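Local coordinates for sgbp-b (PDB 7K44), which probably binds xyloglucan at the cell surface of the gut bacterium Bacteroides uniformis, as a surface glycan-binding protein of a xyloglucan utilization locus, at residues 295-308 / 350-364. Sequence-based numbering, arbitrary orientation.
Sequences YGEGPVFRIYLKGN and FQKRDGDELALQMTN
One face of the Tyr304 ring rests on the methyl of Ala359, with CB 3.7 Å from the ring centroid, while the amide of Gln361 stands at the ring edge, its plane 84° from that of the ring. Tyr304 CE1 in turn lies over the centre of the Arg302 guanidinium. That guanidinium turns its edge to Gln361: NE and NH2 both donate to OE1, at 3.0 and 2.9 Å, from one face of the amide and well above its plane, so neither bond follows a lone pair. Outside partners hold both groups, since Glu309 forms a salt bridge with Arg302 NH2 and Gln361 NE2 is hydrogen-bonded to Gln262 OE1. Chi1 of 81° sets Arg302 CG between its backbone N and carbonyl carbon, and the extended chain then runs alongside Gln361.

On the opposite side of the sheet, Met362 CB sits over a face of Phe301. With CG anti to the backbone N (chi1 -170°), SD comes obliquely to this ring in a Met-aromatic contact, and the bend at chi3 lays CE over a face of Tyr295.

At the far end, the Lys306 ammonium is over the face of Phe350, 4.7 Å from its centroid, a cation-pi contact. The same NZ donates to Phe350 O at 2.9 Å and Arg353 O at 2.8 Å, tying the lysine to the backbone there. A water links Tyr304 O, Gly307 N and Glu357 OE1.

Between these two layers of side chains runs a regular antiparallel ladder from Val300-Thr363 to Leu305-Leu358, with Lys306 N still bonded to Glu357 O; a type I' turn, Leu305 to Asn308, then leads toward strand 313-316. Strands 300-305 and 357-364 are neighbours in a five-stranded antiparallel sheet, where Phe301 and Leu360 pack against strand 371-384 of the facing sheet, a beta-sandwich arrangement within the xyloglucan-binding domain.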
ATOM      1  N   TYR A 295     -20.345  -6.010   6.087  1.00 31.40           N
ATOM      2  CA  TYR A 295     -21.332  -6.067   7.155  1.00 30.26           C
ATOM      3  C   TYR A 295     -21.413  -4.725   7.861  1.00 29.68           C
ATOM      4  O   TYR A 295     -20.436  -3.977   7.929  1.00 29.65           O
ATOM      5  CB  TYR A 295     -21.059  -7.204   8.173  1.00 29.68           C
ATOM      6  CG  TYR A 295     -19.695  -7.163   8.847  1.00 29.44           C
ATOM      7  CD1 TYR A 295     -18.588  -7.753   8.250  1.00 34.97           C
ATOM      8  CD2 TYR A 295     -19.522  -6.556  10.087  1.00 26.99           C
ATOM      9  CE1 TYR A 295     -17.348  -7.732   8.865  1.00 35.84           C
ATOM     10  CE2 TYR A 295     -18.278  -6.515  10.703  1.00 26.55           C
ATOM     11  CZ  TYR A 295     -17.201  -7.114  10.091  1.00 31.19           C
ATOM     12  OH  TYR A 295     -15.965  -7.092  10.704  1.00 30.68           O
ATOM     13  N   GLY A 296     -22.595  -4.434   8.397  1.00 34.06           N
ATOM     14  CA  GLY A 296     -22.845  -3.175   9.062  1.00 31.05           C
ATOM     15  C   GLY A 296     -22.371  -3.162  10.499  1.00 33.19           C
ATOM     16  O   GLY A 296     -21.587  -4.009  10.940  1.00 30.05           O
ATOM     17  N   GLU A 297     -22.870  -2.178  11.244  1.00 34.40           N
ATOM     18  CA  GLU A 297     -22.448  -1.973  12.620  1.00 32.95           C
ATOM     19  C   GLU A 297     -22.984  -3.084  13.516  1.00 29.91           C
ATOM     20  O   GLU A 297     -24.079  -3.617  13.304  1.00 33.27           O
ATOM     21  CB  GLU A 297     -22.951  -0.622  13.130  1.00 37.53           C
ATOM     22  N   GLY A 298     -22.181  -3.448  14.513  1.00 30.66           N
ATOM     23  CA  GLY A 298     -22.563  -4.451  15.478  1.00 26.27           C
ATOM     24  C   GLY A 298     -21.474  -5.486  15.701  1.00 25.73           C
ATOM     25  O   GLY A 298     -20.890  -5.590  16.784  1.00 24.69           O
ATOM     26  N   PRO A 299     -21.189  -6.282  14.673  1.00 26.73           N
ATOM     27  CA  PRO A 299     -20.197  -7.358  14.826  1.00 24.44           C
ATOM     28  C   PRO A 299     -18.799  -6.825  15.115  1.00 23.52           C
ATOM     29  O   PRO A 299     -18.320  -5.891  14.468  1.00 24.01           O
ATOM     30  CB  PRO A 299     -20.258  -8.084  13.480  1.00 25.78           C
ATOM     31  CG  PRO A 299     -21.666  -7.831  12.994  1.00 25.50           C
ATOM     32  CD  PRO A 299     -21.957  -6.411  13.425  1.00 27.12           C
ATOM     33  N   VAL A 300     -18.136  -7.448  16.090  1.00 22.22           N
ATOM     34  CA  VAL A 300     -16.824  -7.016  16.549  1.00 21.41           C
ATOM     35  C   VAL A 300     -15.964  -8.234  16.844  1.00 23.65           C
ATOM     36  O   VAL A 300     -16.470  -9.303  17.201  1.00 23.36           O
ATOM     37  CB  VAL A 300     -16.907  -6.123  17.805  1.00 21.34           C
ATOM     38  CG1 VAL A 300     -17.451  -4.730  17.442  1.00 24.35           C
ATOM     39  CG2 VAL A 300     -17.767  -6.762  18.895  1.00 23.29           C
ATOM     40  N   PHE A 301     -14.652  -8.058  16.717  1.00 20.10           N
ATOM     41  CA  PHE A 301     -13.690  -9.068  17.119  1.00 21.07           C
ATOM     42  C   PHE A 301     -12.992  -8.645  18.395  1.00 21.69           C
ATOM     43  O   PHE A 301     -12.718  -7.463  18.620  1.00 22.40           O
ATOM     44  CB  PHE A 301     -12.590  -9.246  16.075  1.00 21.85           C
ATOM     45  CG  PHE A 301     -12.981 -10.095  14.928  1.00 22.56           C
ATOM     46  CD1 PHE A 301     -13.613  -9.537  13.833  1.00 22.72           C
ATOM     47  CD2 PHE A 301     -12.743 -11.460  14.949  1.00 23.89           C
ATOM     48  CE1 PHE A 301     -13.993 -10.330  12.757  1.00 24.00           C
ATOM     49  CE2 PHE A 301     -13.113 -12.247  13.873  1.00 30.43           C
ATOM     50  CZ  PHE A 301     -13.738 -11.682  12.785  1.00 26.24           C
ATOM     51  N   ARG A 302     -12.666  -9.625  19.212  1.00 20.66           N
ATOM     52  CA  ARG A 302     -11.627  -9.441  20.202  1.00 22.05           C
ATOM     53  C   ARG A 302     -10.471 -10.377  19.893  1.00 22.22           C
ATOM     54  O   ARG A 302     -10.638 -11.423  19.245  1.00 21.60           O
ATOM     55  CB  ARG A 302     -12.134  -9.632  21.631  1.00 26.90           C
ATOM     56  CG  ARG A 302     -12.232 -11.053  22.059  1.00 24.32           C
ATOM     57  CD  ARG A 302     -12.411 -11.094  23.565  1.00 25.94           C
ATOM     58  NE  ARG A 302     -12.868 -12.400  24.003  1.00 26.14           N
ATOM     59  CZ  ARG A 302     -12.634 -12.916  25.207  1.00 26.63           C
ATOM     60  NH1 ARG A 302     -11.928 -12.239  26.111  1.00 25.66           N
ATOM     61  NH2 ARG A 302     -13.096 -14.119  25.499  1.00 27.16           N
ATOM     62  N   ILE A 303      -9.290  -9.970  20.329  1.00 22.23           N
ATOM     63  CA  ILE A 303      -8.058 -10.713  20.127  1.00 20.23           C
ATOM     64  C   ILE A 303      -7.354 -10.806  21.469  1.00 20.33           C
ATOM     65  O   ILE A 303      -7.305  -9.828  22.220  1.00 21.14           O
ATOM     66  CB  ILE A 303      -7.170 -10.008  19.081  1.00 19.57           C
ATOM     67  CG1 ILE A 303      -7.941  -9.858  17.761  1.00 22.63           C
ATOM     68  CG2 ILE A 303      -5.842 -10.737  18.917  1.00 21.22           C
ATOM     69  CD1 ILE A 303      -7.104  -9.570  16.560  1.00 33.73           C
ATOM     70  N   TYR A 304      -6.839 -11.983  21.802  1.00 19.45           N
ATOM     71  CA  TYR A 304      -6.032 -12.111  23.007  1.00 19.11           C
ATOM     72  C   TYR A 304      -4.989 -13.205  22.804  1.00 19.95           C
ATOM     73  O   TYR A 304      -5.197 -14.154  22.035  1.00 19.62           O
ATOM     74  CB  TYR A 304      -6.890 -12.298  24.280  1.00 19.79           C
ATOM     75  CG  TYR A 304      -7.711 -13.559  24.324  1.00 21.99           C
ATOM     76  CD1 TYR A 304      -8.995 -13.594  23.791  1.00 19.85           C
ATOM     77  CD2 TYR A 304      -7.205 -14.703  24.908  1.00 23.81           C
ATOM     78  CE1 TYR A 304      -9.749 -14.778  23.832  1.00 22.54           C
ATOM     79  CE2 TYR A 304      -7.943 -15.881  24.948  1.00 22.12           C
ATOM     80  CZ  TYR A 304      -9.209 -15.902  24.415  1.00 22.93           C
ATOM     81  OH  TYR A 304      -9.926 -17.074  24.455  1.00 22.64           O
ATOM     82  N   LEU A 305      -3.848 -13.045  23.475  1.00 20.25           N
ATOM     83  CA  LEU A 305      -2.683 -13.894  23.280  1.00 19.12           C
ATOM     84  C   LEU A 305      -2.313 -14.595  24.580  1.00 21.73           C
ATOM     85  O   LEU A 305      -2.372 -13.997  25.664  1.00 22.44           O
ATOM     86  CB  LEU A 305      -1.479 -13.084  22.802  1.00 19.52           C
ATOM     87  CG  LEU A 305      -1.740 -12.175  21.603  1.00 17.89           C
ATOM     88  CD1 LEU A 305      -0.462 -11.447  21.207  1.00 21.57           C
ATOM     89  CD2 LEU A 305      -2.234 -13.009  20.439  1.00 20.18           C
ATOM     90  N   LYS A 306      -1.920 -15.863  24.450  1.00 21.15           N
ATOM     91  CA  LYS A 306      -1.471 -16.692  25.575  1.00 20.30           C
ATOM     92  C   LYS A 306      -2.481 -16.718  26.719  1.00 24.81           C
ATOM     93  O   LYS A 306      -2.117 -16.827  27.896  1.00 27.37           O
ATOM     94  CB  LYS A 306      -0.057 -16.310  26.032  1.00 21.25           C
ATOM     95  CG  LYS A 306       1.007 -16.670  25.007  1.00 22.45           C
ATOM     96  CD  LYS A 306       2.418 -16.412  25.514  1.00 25.10           C
ATOM     97  CE  LYS A 306       3.453 -16.954  24.553  1.00 25.32           C
ATOM     98  NZ  LYS A 306       4.804 -17.001  25.186  1.00 25.08           N
ATOM     99  N   GLY A 307      -3.767 -16.658  26.375  1.00 22.51           N
ATOM    100  CA  GLY A 307      -4.811 -16.770  27.375  1.00 22.41           C
ATOM    101  C   GLY A 307      -5.018 -15.540  28.215  1.00 23.82           C
ATOM    102  O   GLY A 307      -5.796 -15.592  29.170  1.00 27.83           O
ATOM    103  N   ASN A 308      -4.361 -14.425  27.882  1.00 23.99           N
ATOM    104  CA  ASN A 308      -4.427 -13.218  28.705  1.00 23.35           C
ATOM    105  C   ASN A 308      -5.636 -12.388  28.272  1.00 25.25           C
ATOM    106  O   ASN A 308      -5.532 -11.343  27.625  1.00 24.20           O
ATOM    107  CB  ASN A 308      -3.115 -12.444  28.622  1.00 25.00           C
ATOM    108  CG  ASN A 308      -3.024 -11.345  29.656  1.00 33.50           C
ATOM    109  OD1 ASN A 308      -3.982 -11.093  30.381  1.00 31.03           O
ATOM    110  ND2 ASN A 308      -1.871 -10.683  29.727  1.00 31.55           N
ATOM    111  N   PHE A 350       7.604 -11.520  26.926  1.00 25.42           N
ATOM    112  CA  PHE A 350       6.374 -12.127  26.420  1.00 23.24           C
ATOM    113  C   PHE A 350       6.607 -13.560  25.956  1.00 24.48           C
ATOM    114  O   PHE A 350       5.752 -14.432  26.158  1.00 24.91           O
ATOM    115  CB  PHE A 350       5.780 -11.300  25.276  1.00 21.14           C
ATOM    116  CG  PHE A 350       4.645 -11.996  24.580  1.00 20.56           C
ATOM    117  CD1 PHE A 350       3.402 -12.098  25.190  1.00 22.92           C
ATOM    118  CD2 PHE A 350       4.830 -12.563  23.327  1.00 21.94           C
ATOM    119  CE1 PHE A 350       2.350 -12.741  24.571  1.00 24.52           C
ATOM    120  CE2 PHE A 350       3.778 -13.226  22.689  1.00 23.96           C
ATOM    121  CZ  PHE A 350       2.531 -13.308  23.313  1.00 22.28           C
ATOM    122  N   GLN A 351       7.741 -13.818  25.304  1.00 24.96           N
ATOM    123  CA  GLN A 351       8.041 -15.177  24.864  1.00 23.67           C
ATOM    124  C   GLN A 351       8.116 -16.127  26.048  1.00 24.95           C
ATOM    125  O   GLN A 351       7.728 -17.296  25.942  1.00 27.65           O
ATOM    126  CB  GLN A 351       9.383 -15.209  24.147  1.00 25.41           C
ATOM    127  CG  GLN A 351       9.411 -14.570  22.789  1.00 25.19           C
ATOM    128  CD  GLN A 351      10.756 -14.766  22.147  1.00 27.40           C
ATOM    129  OE1 GLN A 351      11.780 -14.382  22.712  1.00 26.43           O
ATOM    130  NE2 GLN A 351      10.775 -15.400  20.980  1.00 26.37           N
ATOM    131  N   LYS A 352       8.638 -15.649  27.173  1.00 25.39           N
ATOM    132  CA  LYS A 352       8.789 -16.511  28.341  1.00 31.45           C
ATOM    133  C   LYS A 352       7.473 -16.759  29.062  1.00 29.43           C
ATOM    134  O   LYS A 352       7.393 -17.695  29.870  1.00 30.88           O
ATOM    135  CB  LYS A 352       9.832 -15.933  29.297  1.00 30.76           C
ATOM    136  CG  LYS A 352      11.249 -16.092  28.779  1.00 38.09           C
ATOM    137  CD  LYS A 352      12.245 -15.276  29.569  1.00 39.70           C
ATOM    138  CE  LYS A 352      13.608 -15.351  28.904  1.00 51.80           C
ATOM    139  NZ  LYS A 352      13.509 -15.084  27.435  1.00 53.15           N
ATOM    140  N   ARG A 353       6.447 -15.959  28.793  1.00 27.32           N
ATOM    141  CA  ARG A 353       5.142 -16.190  29.398  1.00 25.94           C
ATOM    142  C   ARG A 353       4.600 -17.559  28.991  1.00 26.49           C
ATOM    143  O   ARG A 353       4.743 -17.994  27.844  1.00 27.56           O
ATOM    144  CB  ARG A 353       4.167 -15.089  28.987  1.00 28.92           C
ATOM    145  CG  ARG A 353       2.796 -15.237  29.605  1.00 27.90           C
ATOM    146  CD  ARG A 353       1.825 -14.194  29.095  1.00 30.11           C
ATOM    147  NE  ARG A 353       0.570 -14.252  29.835  1.00 30.18           N
ATOM    148  CZ  ARG A 353       0.233 -13.418  30.814  1.00 31.37           C
ATOM    149  NH1 ARG A 353       1.047 -12.429  31.176  1.00 30.29           N
ATOM    150  NH2 ARG A 353      -0.931 -13.565  31.424  1.00 34.33           N
ATOM    151  N   ASP A 354       4.006 -18.256  29.956  1.00 28.97           N
ATOM    152  CA  ASP A 354       3.463 -19.573  29.670  0.59 28.60           C
ATOM    153  C   ASP A 354       2.329 -19.479  28.652  1.00 28.25           C
ATOM    154  O   ASP A 354       1.647 -18.456  28.524  1.00 26.43           O
ATOM    155  CB  ASP A 354       2.971 -20.234  30.957  0.59 33.14           C
ATOM    156  CG  ASP A 354       4.113 -20.670  31.863  0.59 33.46           C
ATOM    157  OD1 ASP A 354       5.258 -20.789  31.373  0.59 38.17           O
ATOM    158  OD2 ASP A 354       3.861 -20.908  33.061  0.59 45.12           O
ATOM    159  N   GLY A 355       2.160 -20.558  27.899  1.00 29.19           N
ATOM    160  CA  GLY A 355       1.096 -20.677  26.922  1.00 24.77           C
ATOM    161  C   GLY A 355       1.564 -20.352  25.512  1.00 24.70           C
ATOM    162  O   GLY A 355       2.686 -19.901  25.274  1.00 26.22           O
ATOM    163  N   ASP A 356       0.673 -20.603  24.549  1.00 24.26           N
ATOM    164  CA  ASP A 356       0.999 -20.347  23.151  1.00 22.44           C
ATOM    165  C   ASP A 356      -0.164 -19.831  22.314  1.00 21.66           C
ATOM    166  O   ASP A 356       0.018 -19.616  21.108  1.00 21.83           O
ATOM    167  CB  ASP A 356       1.586 -21.606  22.483  1.00 23.53           C
ATOM    168  CG  ASP A 356       0.624 -22.789  22.504  1.00 29.24           C
ATOM    169  OD1 ASP A 356      -0.607 -22.581  22.489  1.00 29.46           O
ATOM    170  OD2 ASP A 356       1.094 -23.947  22.559  1.00 37.99           O
ATOM    171  N   GLU A 357      -1.334 -19.609  22.902  1.00 20.28           N
ATOM    172  CA  GLU A 357      -2.533 -19.388  22.104  1.00 21.27           C
ATOM    173  C   GLU A 357      -2.535 -18.014  21.426  1.00 18.93           C
ATOM    174  O   GLU A 357      -2.038 -17.014  21.959  1.00 20.22           O
ATOM    175  CB  GLU A 357      -3.781 -19.523  22.970  1.00 20.16           C
ATOM    176  CG  GLU A 357      -5.092 -19.491  22.181  1.00 21.52           C
ATOM    177  CD  GLU A 357      -6.289 -19.756  23.065  1.00 24.37           C
ATOM    178  OE1 GLU A 357      -6.556 -18.953  23.980  1.00 24.86           O
ATOM    179  OE2 GLU A 357      -6.960 -20.792  22.863  1.00 26.81           O
ATOM    180  N   LEU A 358      -3.117 -17.984  20.236  1.00 18.29           N
ATOM    181  CA  LEU A 358      -3.482 -16.761  19.523  1.00 17.20           C
ATOM    182  C   LEU A 358      -4.973 -16.911  19.256  1.00 18.96           C
ATOM    183  O   LEU A 358      -5.385 -17.847  18.564  1.00 19.37           O
ATOM    184  CB  LEU A 358      -2.675 -16.665  18.231  1.00 18.03           C
ATOM    185  CG  LEU A 358      -2.697 -15.360  17.431  1.00 19.69           C
ATOM    186  CD1 LEU A 358      -1.525 -15.312  16.454  1.00 20.54           C
ATOM    187  CD2 LEU A 358      -3.996 -15.198  16.687  1.00 22.19           C
ATOM    188  N   ALA A 359      -5.792 -16.047  19.852  1.00 18.05           N
ATOM    189  CA  ALA A 359      -7.244 -16.179  19.778  1.00 19.00           C
ATOM    190  C   ALA A 359      -7.910 -14.953  19.161  1.00 19.61           C
ATOM    191  O   ALA A 359      -7.579 -13.810  19.501  1.00 19.29           O
ATOM    192  CB  ALA A 359      -7.856 -16.443  21.156  1.00 19.36           C
ATOM    193  N   LEU A 360      -8.885 -15.206  18.283  1.00 18.65           N
ATOM    194  CA  LEU A 360      -9.768 -14.196  17.714  1.00 18.98           C
ATOM    195  C   LEU A 360     -11.200 -14.661  17.914  1.00 21.24           C
ATOM    196  O   LEU A 360     -11.513 -15.823  17.636  1.00 21.91           O
ATOM    197  CB  LEU A 360      -9.531 -13.993  16.212  1.00 21.33           C
ATOM    198  CG  LEU A 360      -8.155 -13.539  15.733  1.00 24.74           C
ATOM    199  CD1 LEU A 360      -7.260 -14.747  15.503  1.00 28.18           C
ATOM    200  CD2 LEU A 360      -8.318 -12.759  14.440  1.00 28.83           C
ATOM    201  N   GLN A 361     -12.072 -13.779  18.400  1.00 19.47           N
ATOM    202  CA  GLN A 361     -13.466 -14.151  18.623  1.00 19.42           C
ATOM    203  C   GLN A 361     -14.397 -13.065  18.119  1.00 20.55           C
ATOM    204  O   GLN A 361     -14.211 -11.885  18.439  1.00 21.99           O
ATOM    205  CB  GLN A 361     -13.753 -14.414  20.097  1.00 20.20           C
ATOM    206  CG  GLN A 361     -12.810 -15.405  20.712  1.00 21.14           C
ATOM    207  CD  GLN A 361     -13.147 -15.713  22.153  1.00 20.31           C
ATOM    208  OE1 GLN A 361     -13.875 -14.964  22.804  1.00 20.33           O
ATOM    209  NE2 GLN A 361     -12.637 -16.839  22.659  1.00 22.43           N
ATOM    210  N   MET A 362     -15.397 -13.465  17.335  1.00 19.56           N
ATOM    211  CA  MET A 362     -16.365 -12.539  16.759  1.00 22.44           C
ATOM    212  C   MET A 362     -17.708 -12.691  17.462  1.00 21.74           C
ATOM    213  O   MET A 362     -18.183 -13.815  17.666  1.00 22.00           O
ATOM    214  CB  MET A 362     -16.529 -12.782  15.261  1.00 22.05           C
ATOM    215  CG  MET A 362     -17.352 -11.690  14.585  1.00 26.25           C
ATOM    216  SD  MET A 362     -17.505 -11.985  12.810  1.00 28.00           S
ATOM    217  CE  MET A 362     -17.616 -10.318  12.180  1.00 32.44           C
ATOM    218  N   THR A 363     -18.304 -11.562  17.836  1.00 21.66           N
ATOM    219  CA  THR A 363     -19.609 -11.494  18.481  1.00 21.59           C
ATOM    220  C   THR A 363     -20.398 -10.353  17.851  1.00 22.87           C
ATOM    221  O   THR A 363     -19.862  -9.566  17.069  1.00 23.35           O
ATOM    222  CB  THR A 363     -19.486 -11.273  19.999  1.00 21.76           C
ATOM    223  OG1 THR A 363     -18.795 -10.038  20.257  1.00 22.19           O
ATOM    224  CG2 THR A 363     -18.739 -12.431  20.677  1.00 23.82           C
ATOM    225  N   ASN A 364     -21.685 -10.259  18.189  1.00 24.36           N
ATOM    226  CA  ASN A 364     -22.525  -9.134  17.766  1.00 24.16           C
ATOM    227  C   ASN A 364     -23.337  -8.654  18.960  1.00 22.48           C
ATOM    228  O   ASN A 364     -24.533  -8.954  19.073  1.00 26.57           O
ATOM    229  CB  ASN A 364     -23.416  -9.505  16.579  1.00 23.11           C
ATOM    230  CG  ASN A 364     -24.287  -8.348  16.118  1.00 24.78           C
ATOM    231  OD1 ASN A 364     -23.996  -7.188  16.405  1.00 27.98           O
ATOM    232  ND2 ASN A 364     -25.370  -8.665  15.424  1.00 29.49           N
TER
HETATM  233  O   HOH W   1     -16.049  -9.980  20.125  1.00 21.96           O
HETATM  234  O   HOH W   2      -4.928 -16.592  23.707  1.00 22.92           O
HETATM  235  O   HOH W   3      -8.667 -19.102  25.603  1.00 25.90           O
HETATM  236  O   HOH W   4      -0.111 -16.926  29.971  1.00 34.38           O